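Local coordinates for protein dihydrodipicolinate synthase (Bacillus anthracis, PDB 1XKY) that probably catalyses the condensation of pyruvate with aspartate semialdehyde, the step that commits carbon to lysine biosynthesis in bacteria, at residues P60-S64 / E65-A69; G125-Q128 / H129-I133; T158-R161 / L162-E166; L246-R249 / V250-L254; T291-S294 / V295-I299. All coordinates share one frame; numbering follows the deposited sequence.

All five contacts are local, each within one continuous stretch of nine or ten residues. They follow one another along the chain, so none closes a long loop and none nests in or crosses another. Interaction 1 caps the start of helix 64-78. Interactions 2 and 3 lie on helices 123-135 and 156-163 of the eight-stranded barrel; they pack against each other, their centres about 11 Å apart, and interaction 3 ends at a potassium ion. Interactions 4 and 5 belong to helices 237-253 and 286-297 beyond the barrel strands. They also touch, with centres about 10 Å apart, across the chain's centre from interactions 2 and 3.

Interaction 1: P60-S64 / E65-A69; sequences PTLTS and EEKVA
E66 OE1 reaches back to the start of its own helix and accepts the backbone N-H of T63, with N to OE1 2.9 Å and an almost straight bond of 171°. It does so with the anti lone pair, the one turned away from OE2. The bond is answered in the other direction, where T63 OG1 accepts E66 N at 3.0 Å, and the two together make a capping box with T63 as N-cap of helix 64-78. T63 places its hydroxyl between its own backbone N and carbonyl carbon (chi1 67°), from where it can face the first turn. With CG beside its backbone N (chi1 -77°), E66 passes 3.3 Å from T63 OG1 at CG, and the extended chain beyond carries OE1 to T63 N. T63 O accepts K67 N and S64 O accepts V68 N, the opening backbone bonds of the helix. Outside the box, the K67 stem crosses L62 at a slant, with K67 CG 3.8 Å from L62 CB. These two sit where a hydrophobic staple would, the second partner here being only the lysine's methylenes. Further out, a water lies 2.6 Å from S64 OG and bonds only weakly to E65 OE2. R278 forms a salt bridge with E66 OE2 and donates to T61 O, while P60 and T61 pack on N91 and N92 of the second subunit. With the T63 N-H, the helix start and an arginine all near it, the E66 carboxylate probably stays ionised, and the turn entering the helix is held through both backbone and side chain.

Interaction 2: G125-Q128 / H129-I133; sequences GMYQ and HFKAI
The backbone from G125 to I133 is regular alpha helix, with H129 N, F130 N, K131 N and A132 N bonded in turn to the carbonyl oxygens of G125, M126, Y127 and Q128; F130 N to M126 O is nearly straight at 174°. On one side of the helix Y127 and K131 meet through the lysine stem. K131 CD lies 3.6 Å from Y127 CE2 and 3.7 Å from Y127 OH. Both side chains leave with CG anti to the backbone N (Y127 chi1 177°, K131 chi1 179°), and one turn apart the lysine stem crosses the tyrosine obliquely. The lysine stays extended until its last bend, at chi4, which turns NZ to a salt bridge with E135. One residue earlier, M126 CB approaches F130 CE2 at 4.1 Å, and F130 CD2 comes within 3.1 Å of M126 O, the ring standing oblique to it. H129 CD2 stands 3.7 Å above one face of the F130 ring, displaced toward its rim, and I133 CD1 lies over a face of the imidazole in turn. H129 ND1 is hydrogen-bonded to T93 OG1, which satisfies ND1. The helix lies between strands 110-114 and 141-145 in a beta-alpha-beta unit of the barrel. F130 and I133 rest on L113 of the first strand, H129 and I133 on helix 93-105, and Y127 and F130 on L162 of helix 156-163, with R161 of that helix making a cation-pi contact to Y127.

Interaction 3: T158-R161 / L162-E166; sequences TVVR and LSEIE. With K (potassium ion), chain F.
S163 and V160 meet in the last turn of helix 156-163, one of the outer helices of a TIM barrel, where the chain turns off to wrap a potassium ion. The first shell of the metal is backbone oxygen and water: S163 O at 2.7 Å, I165 O at 2.8 Å and a more distant E166 O at 3.2 Å, joined by two waters and by I168 O at the start of the next strand. No side chain of this segment binds the ion. The hydrogen bonds just behind them probably help to position these carbonyls. S163 N is bonded to V159 O, and S163 OG folds back on V160 O at 2.6 Å, its hydroxyl set between the backbone N and the carbonyl carbon (chi1 80°). E164 N then switches to R161 O at 3.2 Å, coming from above that carbonyl's plane, while its bond to V160 O is weak. I165 N donates to L162 O at 2.9 Å; bonds now run from residue i to i-3, as in a 3-10 turn, before I165 O swings to the metal. Farther from the ion, T158 OG1 bonds with Q123 and R161 forms a salt bridge with E124, both joining this helix to the region where helix 123-135 begins. On the buried side T158 and L162 lie side by side, pointing the same way, with T158 CG2 3.9 Å from L162 CD1.

Interaction 4: L246-R249 / V250-L254; sequences LLVR and VTDSL
The L247 carbonyl group is gripped from both faces of its plane by T251: T251 N tilts in from one face, and T251 OG1, 40° out of the plane, comes from the other. L247 O is 2.8 Å from T251 N and 2.7 Å from OG1. With OG1 anti to the carbonyl carbon (chi1 -60°), the threonine hydroxyl lies beside its own backbone N and reaches the same oxygen one turn back, passing alongside L247 CD1. The D252 carboxylate is another flat group. Its CG comes 3.2 Å from V248 O, with OD1 and OD2 both 3.5 Å from that oxygen, so carbonyl and carboxylate meet without a hydrogen bond while D252 N bonds to V248 O. On another side of the helix L246 CD1 touches V250 CG2 at 3.9 Å, two apolar branches pointing the same way. S253 OG turns back to V250 O at 2.7 Å, whereas S253 N makes a weak bond to R249 O. Around the contact, L247 and V250 pack on helix 218-234, and L247 and T251 on D199 and A217. V248 and R249 meet L179 and E186 of the third subunit, and R249 NH1 bonds to S298 OG near the chain's C terminus. Carbonyl oxygen close to the D252 carboxylate, near the C-terminal end of the helix, may disfavour its negative charge, though solvent exposure would make any shift in pKa small. The doubled grip on L247 O gives the buried T251 hydroxyl an acceptor inside its own helix.

Interaction 5: T291-S294 / V295-I299; sequences TLQS and VMQSI
L292 and M296 form the tight side of this helix, lying side by side with L292 CD1 3.9 Å from M296 CG. The backbone bond beneath them is short and nearly straight, M296 N to L292 O at 2.9 Å and 177°. M296 has CG anti to the carbonyl carbon (chi1 -70°), which brings CG to 3.4 Å from L292 O before the chain bends at chi2 and again at chi3, about the CG-SD bond. Both residues are buried, L292 against T265 and M269 and M296 against A266 and V220. The outer side is looser. Q293 and Q297 pass at a slant with their amide planes 18° apart. Here Q297 OE1 is 3.5 Å from Q293 CG, a touch on a methylene, and Q297 CG comes 3.2 Å from Q293 O. T291 and S294 are exposed, and the backbone bonds they accept, V295 N to T291 O and S298 N to S294 O, are both weak. As the helix gives out, S298 makes, besides that weak bond, two to V295 O: its N at 2.9 Å and its OG at 2.5 Å, the hydroxyl in the carbonyl plane on a lone pair. V295, with L292, also leans on S253. An apolar stripe inside and glutamines outside mark an amphipathic helix, here part of the helical C-terminal domain that follows the (beta-alpha)8 barrel in the dihydrodipicolinate synthase family.

Interaction 1: P60-S64 / E65-A69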
loop_
_atom_site.group_PDB
_atom_site.type_symbol
_atom_site.label_atom_id
_atom_site.label_comp_id
_atom_site.label_asym_id
_atom_site.label_seq_id
_atom_site.Cartn_x
_atom_site.Cartn_y
_atom_site.Cartn_z
ATOM N N PRO A 60 -8.483 22.319 10.840
ATOM C CA PRO A 60 -7.054 22.603 11.076
ATOM C C PRO A 60 -6.660 24.080 11.066
ATOM O O PRO A 60 -5.680 24.448 11.722
ATOM C CB PRO A 60 -6.351 21.867 9.921
ATOM C CG PRO A 60 -7.329 20.846 9.476
ATOM C CD PRO A 60 -8.662 21.473 9.647
ATOM N N THR A 61 -7.394 24.908 10.319
ATOM C CA THR A 61 -7.074 26.333 10.181
ATOM C C THR A 61 -7.992 27.278 10.970
ATOM O O THR A 61 -7.815 28.499 10.911
ATOM C CB THR A 61 -7.063 26.751 8.699
ATOM O OG1 THR A 61 -8.281 26.331 8.068
ATOM C CG2 THR A 61 -5.861 26.116 7.989
ATOM N N LEU A 62 -8.959 26.731 11.709
ATOM C CA LEU A 62 -9.783 27.544 12.600
ATOM C C LEU A 62 -9.115 27.627 13.977
ATOM O O LEU A 62 -8.582 26.643 14.476
ATOM C CB LEU A 62 -11.189 26.966 12.752
ATOM C CG LEU A 62 -12.065 26.751 11.513
ATOM C CD1 LEU A 62 -13.323 26.011 11.918
ATOM C CD2 LEU A 62 -12.412 28.053 10.799
ATOM N N THR A 63 -9.154 28.800 14.594
ATOM C CA THR A 63 -8.684 28.926 15.968
ATOM C C THR A 63 -9.757 28.348 16.869
ATOM O O THR A 63 -10.908 28.198 16.457
ATOM C CB THR A 63 -8.445 30.384 16.383
ATOM O OG1 THR A 63 -9.695 31.076 16.436
ATOM C CG2 THR A 63 -7.508 31.082 15.412
ATOM N N SER A 64 -9.385 28.052 18.107
ATOM C CA SER A 64 -10.335 27.538 19.088
ATOM C C SER A 64 -11.499 28.517 19.289
ATOM O O SER A 64 -12.645 28.114 19.435
ATOM C CB SER A 64 -9.624 27.267 20.414
ATOM O OG SER A 64 -10.554 26.876 21.407
ATOM N N GLU A 65 -11.184 29.805 19.256
ATOM C CA GLU A 65 -12.171 30.865 19.439
ATOM C C GLU A 65 -13.147 30.906 18.259
ATOM O O GLU A 65 -14.345 31.068 18.450
ATOM C CB GLU A 65 -11.471 32.223 19.613
ATOM C CG GLU A 65 -10.724 32.393 20.951
ATOM C CD GLU A 65 -9.439 31.554 21.079
ATOM O OE1 GLU A 65 -8.761 31.292 20.054
ATOM O OE2 GLU A 65 -9.110 31.156 22.225
ATOM N N GLU A 66 -12.621 30.754 17.047
ATOM C CA GLU A 66 -13.435 30.640 15.827
ATOM C C GLU A 66 -14.370 29.429 15.859
ATOM O O GLU A 66 -15.558 29.533 15.521
ATOM C CB GLU A 66 -12.529 30.581 14.592
ATOM C CG GLU A 66 -11.968 31.937 14.207
ATOM C CD GLU A 66 -11.001 31.888 13.042
ATOM O OE1 GLU A 66 -10.186 30.943 12.955
ATOM O OE2 GLU A 66 -11.047 32.823 12.221
ATOM N N LYS A 67 -13.827 28.290 16.283
ATOM C CA LYS A 67 -14.604 27.068 16.400
ATOM C C LYS A 67 -15.815 27.283 17.306
ATOM O O LYS A 67 -16.930 26.996 16.907
ATOM C CB LYS A 67 -13.736 25.913 16.907
ATOM C CG LYS A 67 -12.709 25.433 15.897
ATOM C CD LYS A 67 -11.806 24.368 16.498
ATOM C CE LYS A 67 -10.780 23.908 15.495
ATOM N NZ LYS A 67 -9.723 23.083 16.107
ATOM N N VAL A 68 -15.582 27.813 18.504
ATOM C CA VAL A 68 -16.640 28.010 19.502
ATOM C C VAL A 68 -17.698 29.012 19.014
ATOM O O VAL A 68 -18.886 28.785 19.199
ATOM C CB VAL A 68 -16.062 28.461 20.884
ATOM C CG1 VAL A 68 -17.195 28.819 21.869
ATOM C CG2 VAL A 68 -15.146 27.376 21.474
ATOM N N ALA A 69 -17.268 30.103 18.386
ATOM C CA ALA A 69 -18.205 31.055 17.771
ATOM C C ALA A 69 -19.053 30.381 16.682
ATOM O O ALA A 69 -20.268 30.604 16.588
ATOM C CB ALA A 69 -17.455 32.243 17.195
HETATM O O HOH W 1 -11.396 28.785 22.997
#

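Interaction 2: G125-Q128 / H129-I133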
loop_
_atom_site.group_PDB
_atom_site.type_symbol
_atom_site.label_atom_id
_atom_site.label_comp_id
_atom_site.label_asym_id
_atom_site.label_seq_id
_atom_site.Cartn_x
_atom_site.Cartn_y
_atom_site.Cartn_z
ATOM N N GLY A 125 -3.589 3.621 23.411
ATOM C CA GLY A 125 -3.478 5.086 23.491
ATOM C C GLY A 125 -4.778 5.756 23.076
ATOM O O GLY A 125 -5.311 6.621 23.789
ATOM N N MET A 126 -5.309 5.319 21.938
ATOM C CA MET A 126 -6.556 5.851 21.425
ATOM C C MET A 126 -7.722 5.515 22.342
ATOM O O MET A 126 -8.590 6.348 22.567
ATOM C CB MET A 126 -6.825 5.342 20.009
ATOM C CG MET A 126 -5.956 6.027 18.982
ATOM S SD MET A 126 -6.483 5.679 17.305
ATOM C CE MET A 126 -5.677 4.108 17.011
ATOM N N TYR A 127 -7.725 4.304 22.884
ATOM C CA TYR A 127 -8.737 3.931 23.857
ATOM C C TYR A 127 -8.753 4.907 25.049
ATOM O O TYR A 127 -9.810 5.432 25.419
ATOM C CB TYR A 127 -8.548 2.482 24.327
ATOM C CG TYR A 127 -9.546 2.137 25.383
ATOM C CD1 TYR A 127 -10.835 1.747 25.037
ATOM C CD2 TYR A 127 -9.234 2.276 26.733
ATOM C CE1 TYR A 127 -11.784 1.475 26.021
ATOM C CE2 TYR A 127 -10.163 2.005 27.711
ATOM C CZ TYR A 127 -11.435 1.598 27.350
ATOM O OH TYR A 127 -12.366 1.326 28.323
ATOM N N GLN A 128 -7.586 5.162 25.638
ATOM C CA GLN A 128 -7.496 6.090 26.766
ATOM C C GLN A 128 -7.841 7.527 26.365
ATOM O O GLN A 128 -8.444 8.273 27.137
ATOM C CB GLN A 128 -6.105 6.036 27.399
ATOM C CG GLN A 128 -5.751 4.689 28.026
ATOM C CD GLN A 128 -6.676 4.255 29.170
ATOM O OE1 GLN A 128 -6.848 3.051 29.406
ATOM N NE2 GLN A 128 -7.270 5.217 29.877
ATOM N N HIS A 129 -7.476 7.897 25.144
ATOM C CA HIS A 129 -7.756 9.228 24.602
ATOM C C HIS A 129 -9.264 9.466 24.527
ATOM O O HIS A 129 -9.773 10.426 25.102
ATOM C CB HIS A 129 -7.072 9.344 23.229
ATOM C CG HIS A 129 -7.499 10.514 22.397
ATOM N ND1 HIS A 129 -6.928 11.765 22.516
ATOM C CD2 HIS A 129 -8.385 10.599 21.375
ATOM C CE1 HIS A 129 -7.464 12.575 21.617
ATOM N NE2 HIS A 129 -8.354 11.894 20.916
ATOM N N PHE A 130 -9.966 8.571 23.837
ATOM C CA PHE A 130 -11.407 8.708 23.614
ATOM C C PHE A 130 -12.188 8.561 24.919
ATOM O O PHE A 130 -13.137 9.296 25.167
ATOM C CB PHE A 130 -11.891 7.670 22.599
ATOM C CG PHE A 130 -11.438 7.934 21.179
ATOM C CD1 PHE A 130 -11.680 9.158 20.571
ATOM C CD2 PHE A 130 -10.803 6.940 20.441
ATOM C CE1 PHE A 130 -11.288 9.392 19.251
ATOM C CE2 PHE A 130 -10.402 7.168 19.123
ATOM C CZ PHE A 130 -10.653 8.389 18.528
ATOM N N LYS A 131 -11.772 7.610 25.754
ATOM C CA LYS A 131 -12.374 7.412 27.075
ATOM C C LYS A 131 -12.308 8.678 27.930
ATOM O O LYS A 131 -13.310 9.075 28.531
ATOM C CB LYS A 131 -11.696 6.238 27.798
ATOM C CG LYS A 131 -12.235 5.951 29.203
ATOM C CD LYS A 131 -11.695 4.636 29.721
ATOM C CE LYS A 131 -12.260 4.289 31.084
ATOM N NZ LYS A 131 -11.646 5.120 32.143
ATOM N N ALA A 132 -11.136 9.307 27.976
ATOM C CA ALA A 132 -10.939 10.526 28.765
ATOM C C ALA A 132 -11.781 11.711 28.278
ATOM O O ALA A 132 -12.312 12.474 29.088
ATOM C CB ALA A 132 -9.463 10.912 28.782
ATOM N N ILE A 133 -11.889 11.878 26.960
ATOM C CA ILE A 133 -12.686 12.972 26.396
ATOM C C ILE A 133 -14.163 12.713 26.676
ATOM O O ILE A 133 -14.869 13.601 27.154
ATOM C CB ILE A 133 -12.443 13.170 24.875
ATOM C CG1 ILE A 133 -10.971 13.467 24.595
ATOM C CG2 ILE A 133 -13.332 14.315 24.315
ATOM C CD1 ILE A 133 -10.554 13.132 23.176
#

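Interaction 3: T158-R161 / L162-E166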
loop_
_atom_site.group_PDB
_atom_site.type_symbol
_atom_site.label_atom_id
_atom_site.label_comp_id
_atom_site.label_asym_id
_atom_site.label_seq_id
_atom_site.Cartn_x
_atom_site.Cartn_y
_atom_site.Cartn_z
ATOM N N THR A 158 -11.093 -2.105 19.445
ATOM C CA THR A 158 -11.058 -0.829 20.147
ATOM C C THR A 158 -12.411 -0.115 20.078
ATOM O O THR A 158 -12.872 0.450 21.080
ATOM C CB THR A 158 -9.935 0.062 19.604
ATOM O OG1 THR A 158 -8.684 -0.607 19.803
ATOM C CG2 THR A 158 -9.908 1.432 20.312
ATOM N N VAL A 159 -13.064 -0.181 18.915
ATOM C CA VAL A 159 -14.380 0.436 18.738
ATOM C C VAL A 159 -15.416 -0.242 19.612
ATOM O O VAL A 159 -16.230 0.430 20.246
ATOM C CB VAL A 159 -14.850 0.433 17.260
ATOM C CG1 VAL A 159 -16.278 0.987 17.145
ATOM C CG2 VAL A 159 -13.912 1.261 16.415
ATOM N N VAL A 160 -15.362 -1.571 19.665
ATOM C CA VAL A 160 -16.271 -2.336 20.511
ATOM C C VAL A 160 -16.080 -1.950 21.985
ATOM O O VAL A 160 -17.049 -1.667 22.675
ATOM C CB VAL A 160 -16.101 -3.874 20.322
ATOM C CG1 VAL A 160 -16.935 -4.645 21.362
ATOM C CG2 VAL A 160 -16.497 -4.304 18.915
ATOM N N ARG A 161 -14.840 -1.933 22.462
ATOM C CA ARG A 161 -14.562 -1.517 23.849
ATOM C C ARG A 161 -15.112 -0.114 24.121
ATOM O O ARG A 161 -15.761 0.119 25.141
ATOM C CB ARG A 161 -13.067 -1.534 24.156
ATOM C CG ARG A 161 -12.412 -2.898 24.138
ATOM C CD ARG A 161 -10.905 -2.753 24.288
ATOM N NE ARG A 161 -10.532 -2.210 25.593
ATOM C CZ ARG A 161 -9.364 -1.635 25.872
ATOM N NH1 ARG A 161 -8.435 -1.508 24.943
ATOM N NH2 ARG A 161 -9.124 -1.182 27.093
ATOM N N LEU A 162 -14.852 0.819 23.203
ATOM C CA LEU A 162 -15.335 2.190 23.356
ATOM C C LEU A 162 -16.871 2.275 23.355
ATOM O O LEU A 162 -17.447 3.065 24.107
ATOM C CB LEU A 162 -14.713 3.107 22.295
ATOM C CG LEU A 162 -13.224 3.390 22.522
ATOM C CD1 LEU A 162 -12.604 4.077 21.317
ATOM C CD2 LEU A 162 -13.001 4.215 23.782
ATOM N N SER A 163 -17.523 1.426 22.555
ATOM C CA SER A 163 -18.989 1.381 22.486
ATOM C C SER A 163 -19.638 0.996 23.820
ATOM O O SER A 163 -20.814 1.288 24.042
ATOM C CB SER A 163 -19.468 0.411 21.396
ATOM O OG SER A 163 -19.412 -0.936 21.843
ATOM N N GLU A 164 -18.884 0.335 24.694
ATOM C CA GLU A 164 -19.368 -0.000 26.024
ATOM C C GLU A 164 -19.413 1.208 26.960
ATOM O O GLU A 164 -20.006 1.138 28.027
ATOM C CB GLU A 164 -18.513 -1.107 26.637
ATOM C CG GLU A 164 -18.654 -2.430 25.901
ATOM C CD GLU A 164 -17.624 -3.455 26.312
ATOM O OE1 GLU A 164 -16.989 -3.302 27.377
ATOM O OE2 GLU A 164 -17.439 -4.422 25.553
ATOM N N ILE A 165 -18.778 2.310 26.578
ATOM C CA ILE A 165 -18.855 3.521 27.374
ATOM C C ILE A 165 -20.172 4.206 27.037
ATOM O O ILE A 165 -20.504 4.375 25.858
ATOM C CB ILE A 165 -17.659 4.433 27.122
ATOM C CG1 ILE A 165 -16.380 3.714 27.589
ATOM C CG2 ILE A 165 -17.845 5.773 27.833
ATOM C CD1 ILE A 165 -15.116 4.329 27.099
ATOM N N GLU A 166 -20.916 4.577 28.080
ATOM C CA GLU A 166 -22.313 4.992 27.966
ATOM C C GLU A 166 -22.562 6.024 26.859
ATOM O O GLU A 166 -23.446 5.829 26.027
ATOM C CB GLU A 166 -22.817 5.523 29.314
ATOM C CG GLU A 166 -24.242 6.025 29.286
ATOM C CD GLU A 166 -24.769 6.390 30.663
ATOM O OE1 GLU A 166 -25.969 6.141 30.906
ATOM O OE2 GLU A 166 -23.994 6.920 31.499
HETATM K K K F . -22.523 3.333 24.256
HETATM O O HOH W 2 -24.514 3.072 22.127
HETATM O O HOH W 3 -23.685 1.977 26.188
#

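Interaction 4: L246-R249 / V250-L254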
loop_
_atom_site.group_PDB
_atom_site.type_symbol
_atom_site.label_atom_id
_atom_site.label_comp_id
_atom_site.label_asym_id
_atom_site.label_seq_id
_atom_site.Cartn_x
_atom_site.Cartn_y
_atom_site.Cartn_z
ATOM N N LEU A 246 -24.811 7.955 -9.733
ATOM C CA LEU A 246 -24.681 9.409 -9.697
ATOM C C LEU A 246 -23.864 9.858 -8.484
ATOM O O LEU A 246 -22.958 10.670 -8.616
ATOM C CB LEU A 246 -26.070 10.060 -9.652
ATOM C CG LEU A 246 -26.124 11.594 -9.588
ATOM C CD1 LEU A 246 -25.524 12.195 -10.837
ATOM C CD2 LEU A 246 -27.559 12.071 -9.401
ATOM N N LEU A 247 -24.195 9.324 -7.312
ATOM C CA LEU A 247 -23.515 9.683 -6.069
ATOM C C LEU A 247 -22.005 9.448 -6.176
ATOM O O LEU A 247 -21.208 10.331 -5.846
ATOM C CB LEU A 247 -24.114 8.896 -4.896
ATOM C CG LEU A 247 -23.512 9.083 -3.495
ATOM C CD1 LEU A 247 -23.441 10.547 -3.103
ATOM C CD2 LEU A 247 -24.344 8.300 -2.498
ATOM N N VAL A 248 -21.627 8.277 -6.682
ATOM C CA VAL A 248 -20.216 7.900 -6.848
ATOM C C VAL A 248 -19.498 8.864 -7.792
ATOM O O VAL A 248 -18.394 9.326 -7.503
ATOM C CB VAL A 248 -20.074 6.446 -7.391
ATOM C CG1 VAL A 248 -18.625 6.140 -7.782
ATOM C CG2 VAL A 248 -20.571 5.438 -6.363
ATOM N N ARG A 249 -20.145 9.159 -8.909
ATOM C CA ARG A 249 -19.610 10.056 -9.927
ATOM C C ARG A 249 -19.411 11.459 -9.355
ATOM O O ARG A 249 -18.328 12.046 -9.457
ATOM C CB ARG A 249 -20.589 10.105 -11.099
ATOM C CG ARG A 249 -20.016 10.587 -12.395
ATOM C CD ARG A 249 -20.797 9.986 -13.562
ATOM N NE ARG A 249 -22.221 10.320 -13.513
ATOM C CZ ARG A 249 -22.716 11.517 -13.818
ATOM N NH1 ARG A 249 -21.912 12.513 -14.170
ATOM N NH2 ARG A 249 -24.023 11.728 -13.758
ATOM N N VAL A 250 -20.468 11.990 -8.748
ATOM C CA VAL A 250 -20.420 13.324 -8.153
ATOM C C VAL A 250 -19.362 13.403 -7.045
ATOM O O VAL A 250 -18.569 14.358 -6.987
ATOM C CB VAL A 250 -21.817 13.749 -7.637
ATOM C CG1 VAL A 250 -21.738 14.995 -6.736
ATOM C CG2 VAL A 250 -22.750 13.989 -8.825
ATOM N N THR A 251 -19.336 12.392 -6.185
ATOM C CA THR A 251 -18.389 12.364 -5.079
ATOM C C THR A 251 -16.941 12.354 -5.559
ATOM O O THR A 251 -16.122 13.132 -5.070
ATOM C CB THR A 251 -18.646 11.172 -4.141
ATOM O OG1 THR A 251 -19.973 11.279 -3.613
ATOM C CG2 THR A 251 -17.662 11.190 -2.989
ATOM N N ASP A 252 -16.633 11.501 -6.529
ATOM C CA ASP A 252 -15.281 11.451 -7.091
ATOM C C ASP A 252 -14.801 12.835 -7.555
ATOM O O ASP A 252 -13.649 13.206 -7.321
ATOM C CB ASP A 252 -15.203 10.447 -8.249
ATOM C CG ASP A 252 -15.202 9.002 -7.779
ATOM O OD1 ASP A 252 -15.056 8.750 -6.556
ATOM O OD2 ASP A 252 -15.348 8.106 -8.642
ATOM N N SER A 253 -15.694 13.594 -8.187
ATOM C CA SER A 253 -15.343 14.905 -8.743
ATOM C C SER A 253 -15.046 15.938 -7.650
ATOM O O SER A 253 -14.336 16.916 -7.892
ATOM C CB SER A 253 -16.450 15.415 -9.672
ATOM O OG SER A 253 -17.534 15.968 -8.949
ATOM N N LEU A 254 -15.595 15.697 -6.456
ATOM C CA LEU A 254 -15.424 16.570 -5.284
ATOM C C LEU A 254 -14.117 16.316 -4.508
ATOM O O LEU A 254 -13.781 17.058 -3.576
ATOM C CB LEU A 254 -16.627 16.395 -4.344
ATOM C CG LEU A 254 -17.831 17.356 -4.355
ATOM C CD1 LEU A 254 -17.937 18.255 -5.563
ATOM C CD2 LEU A 254 -19.122 16.567 -4.104
#

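Interaction 5: T291-S294 / V295-I299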
loop_
_atom_site.group_PDB
_atom_site.type_symbol
_atom_site.label_atom_id
_atom_site.label_comp_id
_atom_site.label_asym_id
_atom_site.label_seq_id
_atom_site.Cartn_x
_atom_site.Cartn_y
_atom_site.Cartn_z
ATOM N N THR A 291 -13.160 21.341 -15.075
ATOM C CA THR A 291 -13.372 19.904 -14.880
ATOM C C THR A 291 -14.551 19.611 -13.932
ATOM O O THR A 291 -15.407 18.773 -14.226
ATOM C CB THR A 291 -12.076 19.228 -14.366
ATOM O OG1 THR A 291 -11.026 19.425 -15.327
ATOM C CG2 THR A 291 -12.275 17.732 -14.143
ATOM N N LEU A 292 -14.581 20.306 -12.798
ATOM C CA LEU A 292 -15.670 20.169 -11.829
ATOM C C LEU A 292 -16.999 20.613 -12.437
ATOM O O LEU A 292 -18.020 19.958 -12.251
ATOM C CB LEU A 292 -15.368 20.986 -10.571
ATOM C CG LEU A 292 -16.466 21.101 -9.507
ATOM C CD1 LEU A 292 -16.867 19.717 -8.996
ATOM C CD2 LEU A 292 -15.986 21.987 -8.367
ATOM N N GLN A 293 -16.969 21.732 -13.161
ATOM C CA GLN A 293 -18.168 22.300 -13.776
ATOM C C GLN A 293 -18.839 21.301 -14.716
ATOM O O GLN A 293 -20.061 21.193 -14.750
ATOM C CB GLN A 293 -17.814 23.574 -14.552
ATOM C CG GLN A 293 -19.015 24.373 -15.039
ATOM C CD GLN A 293 -18.604 25.591 -15.848
ATOM O OE1 GLN A 293 -17.787 25.500 -16.776
ATOM N NE2 GLN A 293 -19.166 26.741 -15.501
ATOM N N SER A 294 -18.029 20.562 -15.465
ATOM C CA SER A 294 -18.563 19.622 -16.439
ATOM C C SER A 294 -19.252 18.437 -15.762
ATOM O O SER A 294 -20.231 17.920 -16.290
ATOM C CB SER A 294 -17.478 19.174 -17.417
ATOM O OG SER A 294 -17.245 20.206 -18.374
ATOM N N VAL A 295 -18.777 18.032 -14.588
ATOM C CA VAL A 295 -19.457 16.977 -13.831
ATOM C C VAL A 295 -20.745 17.530 -13.204
ATOM O O VAL A 295 -21.812 16.926 -13.332
ATOM C CB VAL A 295 -18.556 16.336 -12.743
ATOM C CG1 VAL A 295 -19.303 15.201 -12.033
ATOM C CG2 VAL A 295 -17.268 15.808 -13.357
ATOM N N MET A 296 -20.651 18.691 -12.562
ATOM C CA MET A 296 -21.822 19.334 -11.957
ATOM C C MET A 296 -22.949 19.554 -12.968
ATOM O O MET A 296 -24.132 19.367 -12.647
ATOM C CB MET A 296 -21.432 20.675 -11.321
ATOM C CG MET A 296 -20.565 20.557 -10.063
ATOM S SD MET A 296 -21.262 19.490 -8.772
ATOM C CE MET A 296 -22.774 20.359 -8.323
ATOM N N GLN A 297 -22.577 19.950 -14.186
ATOM C CA GLN A 297 -23.546 20.190 -15.262
ATOM C C GLN A 297 -24.208 18.906 -15.779
ATOM O O GLN A 297 -25.284 18.965 -16.372
ATOM C CB GLN A 297 -22.899 20.985 -16.409
ATOM C CG GLN A 297 -22.724 22.457 -16.052
ATOM C CD GLN A 297 -21.963 23.290 -17.090
ATOM O OE1 GLN A 297 -21.884 24.514 -16.959
ATOM N NE2 GLN A 297 -21.401 22.637 -18.112
ATOM N N SER A 298 -23.582 17.757 -15.536
ATOM C CA SER A 298 -24.168 16.460 -15.893
ATOM C C SER A 298 -25.165 15.897 -14.859
ATOM O O SER A 298 -25.757 14.849 -15.101
ATOM C CB SER A 298 -23.069 15.429 -16.145
ATOM O OG SER A 298 -22.399 15.084 -14.951
ATOM N N ILE A 299 -25.351 16.580 -13.725
ATOM C CA ILE A 299 -26.368 16.175 -12.741
ATOM C C ILE A 299 -27.754 16.468 -13.323
ATOM O O ILE A 299 -28.018 17.600 -13.730
ATOM C CB ILE A 299 -26.248 16.956 -11.411
ATOM C CG1 ILE A 299 -24.883 16.721 -10.750
ATOM C CG2 ILE A 299 -27.382 16.561 -10.442
ATOM C CD1 ILE A 299 -24.635 17.625 -9.555
#